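Local coordinates for Lmo0181 protein (Listeria monocytogenes serovar 1/2a, PDB 5F7V), which binds the cyclic glucan cycloalternan as a membrane-attached lipoprotein and probably serves as the substrate-binding component of an ABC transporter, at residues T105-K108 and Q109-D112; K312-D316 and N317-L321; T337-D340 and N341-A344. All coordinates share one frame; numbering follows the deposited sequence.

Contact 1: residues T105-K108 and Q109-D112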
loop_
_atom_site.group_PDB
_atom_site.type_symbol
_atom_site.label_atom_id
_atom_site.label_comp_id
_atom_site.label_asym_id
_atom_site.label_seq_id
_atom_site.Cartn_x
_atom_site.Cartn_y
_atom_site.Cartn_z
ATOM N N THR A 105 -7.437 -21.119 3.360
ATOM C CA THR A 105 -6.249 -21.187 2.542
ATOM C C THR A 105 -5.699 -19.832 2.162
ATOM O O THR A 105 -4.675 -19.784 1.462
ATOM C CB THR A 105 -6.518 -21.976 1.239
ATOM O OG1 THR A 105 -7.454 -21.251 0.428
ATOM C CG2 THR A 105 -7.000 -23.390 1.521
ATOM N N LEU A 106 -6.363 -18.763 2.608
ATOM C CA LEU A 106 -5.930 -17.408 2.292
ATOM C C LEU A 106 -5.227 -16.756 3.462
ATOM O O LEU A 106 -5.418 -17.130 4.610
ATOM C CB LEU A 106 -7.146 -16.565 1.922
ATOM C CG LEU A 106 -8.010 -17.171 0.815
ATOM C CD1 LEU A 106 -9.040 -16.113 0.442
ATOM C CD2 LEU A 106 -7.192 -17.497 -0.409
ATOM N N ASN A 107 -4.397 -15.760 3.175
ATOM C CA ASN A 107 -3.846 -14.941 4.255
ATOM C C ASN A 107 -4.973 -14.330 5.077
ATOM O O ASN A 107 -5.853 -13.643 4.566
ATOM C CB ASN A 107 -2.969 -13.847 3.666
ATOM C CG ASN A 107 -2.375 -12.949 4.723
ATOM O OD1 ASN A 107 -3.079 -12.157 5.348
ATOM N ND2 ASN A 107 -1.053 -13.041 4.920
ATOM N N LYS A 108 -4.942 -14.618 6.368
ATOM C CA LYS A 108 -6.068 -14.235 7.200
ATOM C C LYS A 108 -6.242 -12.740 7.434
ATOM O O LYS A 108 -7.370 -12.250 7.447
ATOM C CB LYS A 108 -5.941 -14.900 8.547
ATOM C CG LYS A 108 -7.260 -14.840 9.301
ATOM C CD LYS A 108 -7.287 -15.763 10.486
ATOM C CE LYS A 108 -8.417 -15.386 11.429
ATOM N NZ LYS A 108 -8.182 -15.992 12.772
ATOM N N GLN A 109 -5.120 -12.052 7.590
ATOM C CA GLN A 109 -5.173 -10.606 7.750
ATOM C C GLN A 109 -5.734 -9.947 6.493
ATOM O O GLN A 109 -6.513 -9.011 6.576
ATOM C CB GLN A 109 -3.782 -10.045 8.068
ATOM C CG GLN A 109 -3.300 -10.407 9.458
ATOM C CD GLN A 109 -2.942 -11.870 9.559
ATOM O OE1 GLN A 109 -2.249 -12.431 8.709
ATOM N NE2 GLN A 109 -3.460 -12.509 10.576
ATOM N N ALA A 110 -5.375 -10.454 5.333
ATOM C CA ALA A 110 -5.839 -9.883 4.083
ATOM C C ALA A 110 -7.315 -10.172 3.883
ATOM O O ALA A 110 -8.052 -9.299 3.472
ATOM C CB ALA A 110 -5.005 -10.416 2.931
ATOM N N TYR A 111 -7.742 -11.387 4.226
ATOM C CA TYR A 111 -9.172 -11.735 4.104
ATOM C C TYR A 111 -10.007 -10.907 5.065
ATOM O O TYR A 111 -11.084 -10.370 4.700
ATOM C CB TYR A 111 -9.357 -13.239 4.353
ATOM C CG TYR A 111 -10.754 -13.748 4.121
ATOM C CD1 TYR A 111 -11.328 -13.763 2.852
ATOM C CD2 TYR A 111 -11.537 -14.189 5.166
ATOM C CE1 TYR A 111 -12.613 -14.229 2.619
ATOM C CE2 TYR A 111 -12.828 -14.657 4.948
ATOM C CZ TYR A 111 -13.350 -14.677 3.673
ATOM O OH TYR A 111 -14.627 -15.120 3.377
ATOM N N ASP A 112 -9.534 -10.799 6.303
ATOM C CA ASP A 112 -10.265 -10.082 7.352
ATOM C C ASP A 112 -10.392 -8.576 7.104
ATOM O O ASP A 112 -11.255 -7.916 7.700
ATOM C CB ASP A 112 -9.619 -10.306 8.717
ATOM C CG ASP A 112 -9.766 -11.726 9.256
ATOM O OD1 ASP A 112 -10.578 -12.516 8.712
ATOM O OD2 ASP A 112 -9.022 -12.010 10.229
HETATM O O HOH W 1 0.062 -11.971 7.237
#

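Contact 2: residues K312-D316 and N317-L321. With GLC (alpha-D-glucopyranose), chain B.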
loop_
_atom_site.group_PDB
_atom_site.type_symbol
_atom_site.label_atom_id
_atom_site.label_comp_id
_atom_site.label_asym_id
_atom_site.label_seq_id
_atom_site.Cartn_x
_atom_site.Cartn_y
_atom_site.Cartn_z
ATOM N N LYS A 312 -1.182 -17.830 -10.161
ATOM C CA LYS A 312 0.062 -18.083 -10.898
ATOM C C LYS A 312 0.438 -16.914 -11.799
ATOM O O LYS A 312 1.637 -16.612 -11.916
ATOM C CB LYS A 312 -0.091 -19.331 -11.750
ATOM C CG LYS A 312 -0.111 -20.579 -10.898
ATOM C CD LYS A 312 -0.649 -21.757 -11.681
ATOM C CE LYS A 312 -0.383 -23.068 -10.966
ATOM N NZ LYS A 312 -1.090 -24.186 -11.640
ATOM N N ILE A 313 -0.541 -16.261 -12.422
ATOM C CA ILE A 313 -0.286 -15.066 -13.217
ATOM C C ILE A 313 0.280 -13.948 -12.345
ATOM O O ILE A 313 1.231 -13.284 -12.736
ATOM C CB ILE A 313 -1.555 -14.607 -13.949
ATOM C CG1 ILE A 313 -1.983 -15.601 -15.040
ATOM C CG2 ILE A 313 -1.386 -13.221 -14.556
ATOM C CD1 ILE A 313 -3.432 -15.405 -15.447
ATOM N N ARG A 314 -0.338 -13.768 -11.185
ATOM C CA ARG A 314 0.073 -12.733 -10.267
ATOM C C ARG A 314 1.533 -12.927 -9.863
ATOM O O ARG A 314 2.296 -11.979 -9.844
ATOM C CB ARG A 314 -0.862 -12.770 -9.061
ATOM C CG ARG A 314 -0.553 -11.640 -8.123
ATOM C CD ARG A 314 -1.607 -11.456 -7.069
ATOM N NE ARG A 314 -2.880 -10.971 -7.569
ATOM C CZ ARG A 314 -3.195 -9.696 -7.754
ATOM N NH1 ARG A 314 -4.427 -9.431 -8.143
ATOM N NH2 ARG A 314 -2.329 -8.718 -7.515
ATOM N N ILE A 315 1.858 -14.143 -9.443
ATOM C CA ILE A 315 3.205 -14.509 -9.060
ATOM C C ILE A 315 4.188 -14.273 -10.199
ATOM O O ILE A 315 5.251 -13.663 -10.008
ATOM C CB ILE A 315 3.241 -15.959 -8.524
ATOM C CG1 ILE A 315 2.527 -16.126 -7.178
ATOM C CG2 ILE A 315 4.675 -16.495 -8.486
ATOM C CD1 ILE A 315 3.235 -15.561 -5.960
ATOM N N ASP A 316 3.828 -14.752 -11.376
ATOM C CA ASP A 316 4.729 -14.575 -12.517
ATOM C C ASP A 316 5.057 -13.125 -12.840
ATOM O O ASP A 316 6.156 -12.831 -13.316
ATOM C CB ASP A 316 4.137 -15.222 -13.777
ATOM C CG ASP A 316 5.156 -15.313 -14.876
ATOM O OD1 ASP A 316 6.245 -15.882 -14.646
ATOM O OD2 ASP A 316 4.863 -14.775 -15.962
ATOM N N ASN A 317 4.114 -12.239 -12.564
ATOM C CA ASN A 317 4.273 -10.816 -12.835
ATOM C C ASN A 317 4.731 -9.968 -11.650
ATOM O O ASN A 317 4.772 -8.739 -11.783
ATOM C CB ASN A 317 2.959 -10.300 -13.444
ATOM C CG ASN A 317 2.779 -10.811 -14.856
ATOM O OD1 ASN A 317 3.444 -10.339 -15.794
ATOM N ND2 ASN A 317 1.988 -11.854 -15.018
ATOM N N ASN A 318 5.071 -10.596 -10.523
ATOM C CA ASN A 318 5.489 -9.902 -9.303
ATOM C C ASN A 318 4.444 -8.915 -8.821
ATOM O O ASN A 318 4.803 -7.924 -8.185
ATOM C CB ASN A 318 6.811 -9.167 -9.501
ATOM C CG ASN A 318 7.949 -10.093 -9.848
ATOM O OD1 ASN A 318 8.279 -10.993 -9.079
ATOM N ND2 ASN A 318 8.574 -9.860 -10.994
ATOM N N TRP A 319 3.168 -9.167 -9.113
ATOM C CA TRP A 319 2.109 -8.177 -8.879
ATOM C C TRP A 319 1.570 -8.308 -7.471
ATOM O O TRP A 319 0.544 -8.913 -7.224
ATOM C CB TRP A 319 1.053 -8.284 -9.968
ATOM C CG TRP A 319 -0.070 -7.315 -9.790
ATOM C CD1 TRP A 319 -0.068 -6.148 -9.077
ATOM C CD2 TRP A 319 -1.387 -7.468 -10.321
ATOM N NE1 TRP A 319 -1.303 -5.573 -9.163
ATOM C CE2 TRP A 319 -2.142 -6.360 -9.908
ATOM C CE3 TRP A 319 -2.004 -8.442 -11.115
ATOM C CZ2 TRP A 319 -3.494 -6.224 -10.247
ATOM C CZ3 TRP A 319 -3.338 -8.273 -11.456
ATOM C CH2 TRP A 319 -4.065 -7.176 -11.023
ATOM N N GLU A 320 2.318 -7.751 -6.526
ATOM C CA GLU A 320 2.031 -7.913 -5.089
ATOM C C GLU A 320 2.059 -9.410 -4.784
ATOM O O GLU A 320 2.836 -10.128 -5.404
ATOM C CB GLU A 320 0.757 -7.208 -4.658
ATOM C CG GLU A 320 0.825 -5.710 -4.976
ATOM C CD GLU A 320 -0.274 -4.882 -4.368
ATOM O OE1 GLU A 320 -1.219 -5.455 -3.729
ATOM O OE2 GLU A 320 -0.182 -3.652 -4.577
ATOM N N LEU A 321 1.273 -9.899 -3.835
ATOM C CA LEU A 321 1.178 -11.312 -3.481
ATOM C C LEU A 321 -0.268 -11.722 -3.576
ATOM O O LEU A 321 -1.147 -10.969 -3.209
ATOM C CB LEU A 321 1.740 -11.541 -2.064
ATOM C CG LEU A 321 3.247 -11.319 -1.882
ATOM C CD1 LEU A 321 3.581 -11.346 -0.400
ATOM C CD2 LEU A 321 4.051 -12.341 -2.643
HETATM C C1 GLC B . -0.563 -0.021 -2.952
HETATM C C2 GLC B . -1.464 -1.148 -2.501
HETATM C C3 GLC B . -2.683 -0.591 -1.789
HETATM C C4 GLC B . -2.267 0.379 -0.689
HETATM C C5 GLC B . -1.385 1.479 -1.266
HETATM C C6 GLC B . -0.830 2.415 -0.200
HETATM O O2 GLC B . -1.840 -1.922 -3.646
HETATM O O3 GLC B . -3.381 -1.690 -1.209
HETATM O O4 GLC B . -3.454 1.002 -0.188
HETATM O O5 GLC B . -0.234 0.870 -1.893
HETATM O O6 GLC B . 0.113 3.249 -0.912
HETATM O O HOH W 2 3.693 -11.822 -7.350
HETATM O O HOH W 3 7.922 -13.781 -9.447
#

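Contact 3: residues T337-D340 and N341-A344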
loop_
_atom_site.group_PDB
_atom_site.type_symbol
_atom_site.label_atom_id
_atom_site.label_comp_id
_atom_site.label_asym_id
_atom_site.label_seq_id
_atom_site.Cartn_x
_atom_site.Cartn_y
_atom_site.Cartn_z
ATOM N N THR A 337 14.159 -12.983 -9.531
ATOM C CA THR A 337 15.137 -11.907 -9.270
ATOM C C THR A 337 15.190 -10.962 -10.485
ATOM O O THR A 337 15.013 -11.465 -11.606
ATOM C CB THR A 337 16.526 -12.481 -8.929
ATOM O OG1 THR A 337 17.446 -11.417 -8.621
ATOM C CG2 THR A 337 17.130 -13.352 -10.033
ATOM N N PRO A 338 15.441 -9.672 -10.304
ATOM C CA PRO A 338 15.651 -8.967 -9.062
ATOM C C PRO A 338 14.324 -8.708 -8.322
ATOM O O PRO A 338 13.258 -8.776 -8.907
ATOM C CB PRO A 338 16.325 -7.679 -9.546
ATOM C CG PRO A 338 15.673 -7.399 -10.875
ATOM C CD PRO A 338 15.597 -8.774 -11.468
ATOM N N PRO A 339 14.354 -8.393 -7.032
ATOM C CA PRO A 339 15.564 -8.358 -6.204
ATOM C C PRO A 339 15.879 -9.778 -5.715
ATOM O O PRO A 339 14.995 -10.645 -5.674
ATOM C CB PRO A 339 15.119 -7.477 -5.033
ATOM C CG PRO A 339 13.658 -7.820 -4.822
ATOM C CD PRO A 339 13.169 -7.976 -6.244
ATOM N N ASP A 340 17.124 -10.014 -5.310
ATOM C CA ASP A 340 17.503 -11.311 -4.759
ATOM C C ASP A 340 16.874 -11.611 -3.421
ATOM O O ASP A 340 16.484 -12.766 -3.164
ATOM C CB ASP A 340 19.021 -11.410 -4.608
ATOM C CG ASP A 340 19.767 -11.561 -5.928
ATOM O OD1 ASP A 340 19.261 -12.166 -6.882
ATOM O OD2 ASP A 340 20.921 -11.105 -5.986
ATOM N N ASN A 341 16.776 -10.603 -2.545
ATOM C CA ASN A 341 16.374 -10.876 -1.156
ATOM C C ASN A 341 14.866 -10.857 -0.981
ATOM O O ASN A 341 14.329 -10.105 -0.180
ATOM C CB ASN A 341 17.051 -9.874 -0.244
ATOM C CG ASN A 341 16.887 -10.224 1.214
ATOM O OD1 ASN A 341 16.698 -11.396 1.559
ATOM N ND2 ASN A 341 16.946 -9.226 2.086
ATOM N N ARG A 342 14.191 -11.716 -1.753
ATOM C CA ARG A 342 12.752 -11.880 -1.686
ATOM C C ARG A 342 12.291 -12.254 -0.267
ATOM O O ARG A 342 11.189 -11.853 0.140
ATOM C CB ARG A 342 12.302 -12.947 -2.700
ATOM C CG ARG A 342 12.565 -12.658 -4.177
ATOM C CD ARG A 342 11.738 -11.499 -4.631
ATOM N NE ARG A 342 11.908 -11.131 -6.043
ATOM C CZ ARG A 342 10.975 -11.199 -6.982
ATOM N NH1 ARG A 342 9.777 -11.677 -6.694
ATOM N NH2 ARG A 342 11.235 -10.711 -8.190
ATOM N N GLU A 343 13.143 -12.948 0.495
ATOM C CA GLU A 343 12.758 -13.301 1.868
ATOM C C GLU A 343 12.488 -12.081 2.725
ATOM O O GLU A 343 11.694 -12.206 3.657
ATOM C CB GLU A 343 13.734 -14.266 2.546
ATOM C CG GLU A 343 13.687 -15.685 2.053
ATOM C CD GLU A 343 12.485 -16.551 2.441
ATOM O OE1 GLU A 343 11.477 -16.076 3.035
ATOM O OE2 GLU A 343 12.588 -17.767 2.114
ATOM N N ALA A 344 13.073 -10.922 2.429
ATOM C CA ALA A 344 12.762 -9.729 3.214
ATOM C C ALA A 344 11.281 -9.399 3.188
ATOM O O ALA A 344 10.753 -8.859 4.161
ATOM C CB ALA A 344 13.536 -8.511 2.722
HETATM O O HOH W 4 15.422 -14.463 -0.503
#

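Contact 1: residues T105-K108 and Q109-D112
Lys108 O receives Asp112 N at 2.8 Å with an N-H...O angle of 159°, an i-to-i+4 bond of the first turn of helix 108-112. Asn107 is the N-cap of this short helix, part of a solute-binding protein of the periplasmic-binding-protein superfamily, and its side chain makes the capping bond. The evidence is the bond from Ala110 N to Asn107 OD1, 2.9 Å long and 155° at the hydrogen, with the donor tilted modestly from the plane of the side-chain carbonyl. CG of Asn107 stands anti to the backbone N (chi1 179°), which carries the amide oxygen back over the open end of the helix. The main chain of the same residue completes the turn, because Asn107 O accepts Tyr111 N at 3.0 Å in the carbonyl plane.

The other end of the Asn107 amide is also employed. Water 1 accepts a hydrogen bond from Asn107 ND2 at 2.8 Å and donates one to Gln109 OE1; a bend at chi2 of Gln109 brings that oxygen within range. The two side-chain oxygens are both acceptors, so the amides, turned nearly at right angles, are joined through the water. Ala110 CB meanwhile packs 3.5 Å from Asn107 OD1, and both side chains touch Phe127 and Phe280.

On the outer side, the extended Lys108 chain crosses Asp112 at a slant, with its CG 3.5 Å from Asp112 OD2. Its NZ stays 4.8 Å from Asp112 OD2, too far for a salt bridge, although opposite charges at this spacing may still attract; OD1 of Asp112 pairs with Lys115. The apolar flank of the turn is formed by Leu106, which rests on Val124 and approaches the Tyr111 ring obliquely, CD1 of Leu106 lying 4.1 Å from CD1 of Tyr111.

Contact 2: residues K312-D316 and N317-L321
This is a helix C-terminal contact in which an arginine of helix 308-316 stacks on a tryptophan of the loop leading to strand 321-322, beside the sugar pocket. Arg314 CZ lies 3.8 Å from the centroid of the Trp319 six-membered ring and 12° off its normal, which defines a cation-pi contact over the ring face. The planes are not parallel but 33° apart, tipping NH2 close to the ring. The chain bend at chi3 (-69°) also lets Arg314 NH2 donate to Trp319 O at 2.9 Å, so one nitrogen serves both backbone and ring; NH1 is salt-bridged to Glu125.

Ile313 O is gripped twice by Asn317, by the backbone N at 3.1 Å and by side-chain ND2 at 2.8 Å, from opposite faces of the carbonyl plane. Beyond Trp319, Glu320 OE2 accepts a 2.6 Å bond from glucose O2, while OE1 is held by Ser126, a second contact that helps position the carboxylate. Asn318 takes positive phi, and with Trp319 N bonded to Arg314 O at 3.0 Å and Asn318 N to Ile315 O at 3.1 Å, the helix ends in a Schellman motif.

Contact 3: residues T337-D340 and N341-A344
Arg342 folds its side chain back over Pro339, and the close packing of this pair contrasts with the looser outer side at Asp340. The chain here runs through two consecutive cis prolines, Pro338 and Pro339, into an inverse gamma turn centred on Asn341, just before helix 343-347. The turn is marked by a weak bond from Arg342 N to Asp340 O, 2.9 Å long.

On the tight side, Arg342 bends at chi2 (-66°), which swings the guanidinium toward the preceding carbonyls. Its NE reaches Pro339 O at 3.1 Å, in the carbonyl plane and on a lone pair, with the oxygen at the guanidinium edge. NE also sits 3.4 Å from Pro339 CD, where the proline ring and the arginine chain meet at about a right angle. A cation-pi contact with Tyr333 adds to the hold on Arg342, and Pro339 rests on Trp265 of strand 265-268.

The exposed side is organised by water and a hydroxyl. Water 4 accepts from Glu343 N at 2.9 Å and donates only weakly to Asp340 O. Thr337 OG1 donates to Asp340 OD1 at 2.6 Å, coming from above the carboxylate plane. Back within the packed part, the second guanidinium bond reaches one residue further back, toward the N terminus: Arg342 NH2 to Pro338 O, 2.9 Å, with the donor 49° out of the carbonyl plane.

Following the chain, contact 1 turns the loop after helix 92-97 into helix 108-112, contact 2 ends helix 308-316 ahead of strand 321-322, and contact 3 turns the loop after helix 327-335 into helix 343-347. They run in series, so none nests or crosses. Contacts 1 and 2, with centres about 17 Å apart, do not touch, but both pack on strand 119-135: Ala110 meets Phe127, and Leu321 bonds to the backbone of Phe127. Contacts 2 and 3 touch directly through a probable hydrogen bond, Asn318 OD1 to Arg342 NH1 at 2.9 Å, which ties the C-terminal end of helix 308-316 to the start of helix 343-347, with helix 327-335 lying between them in the chain.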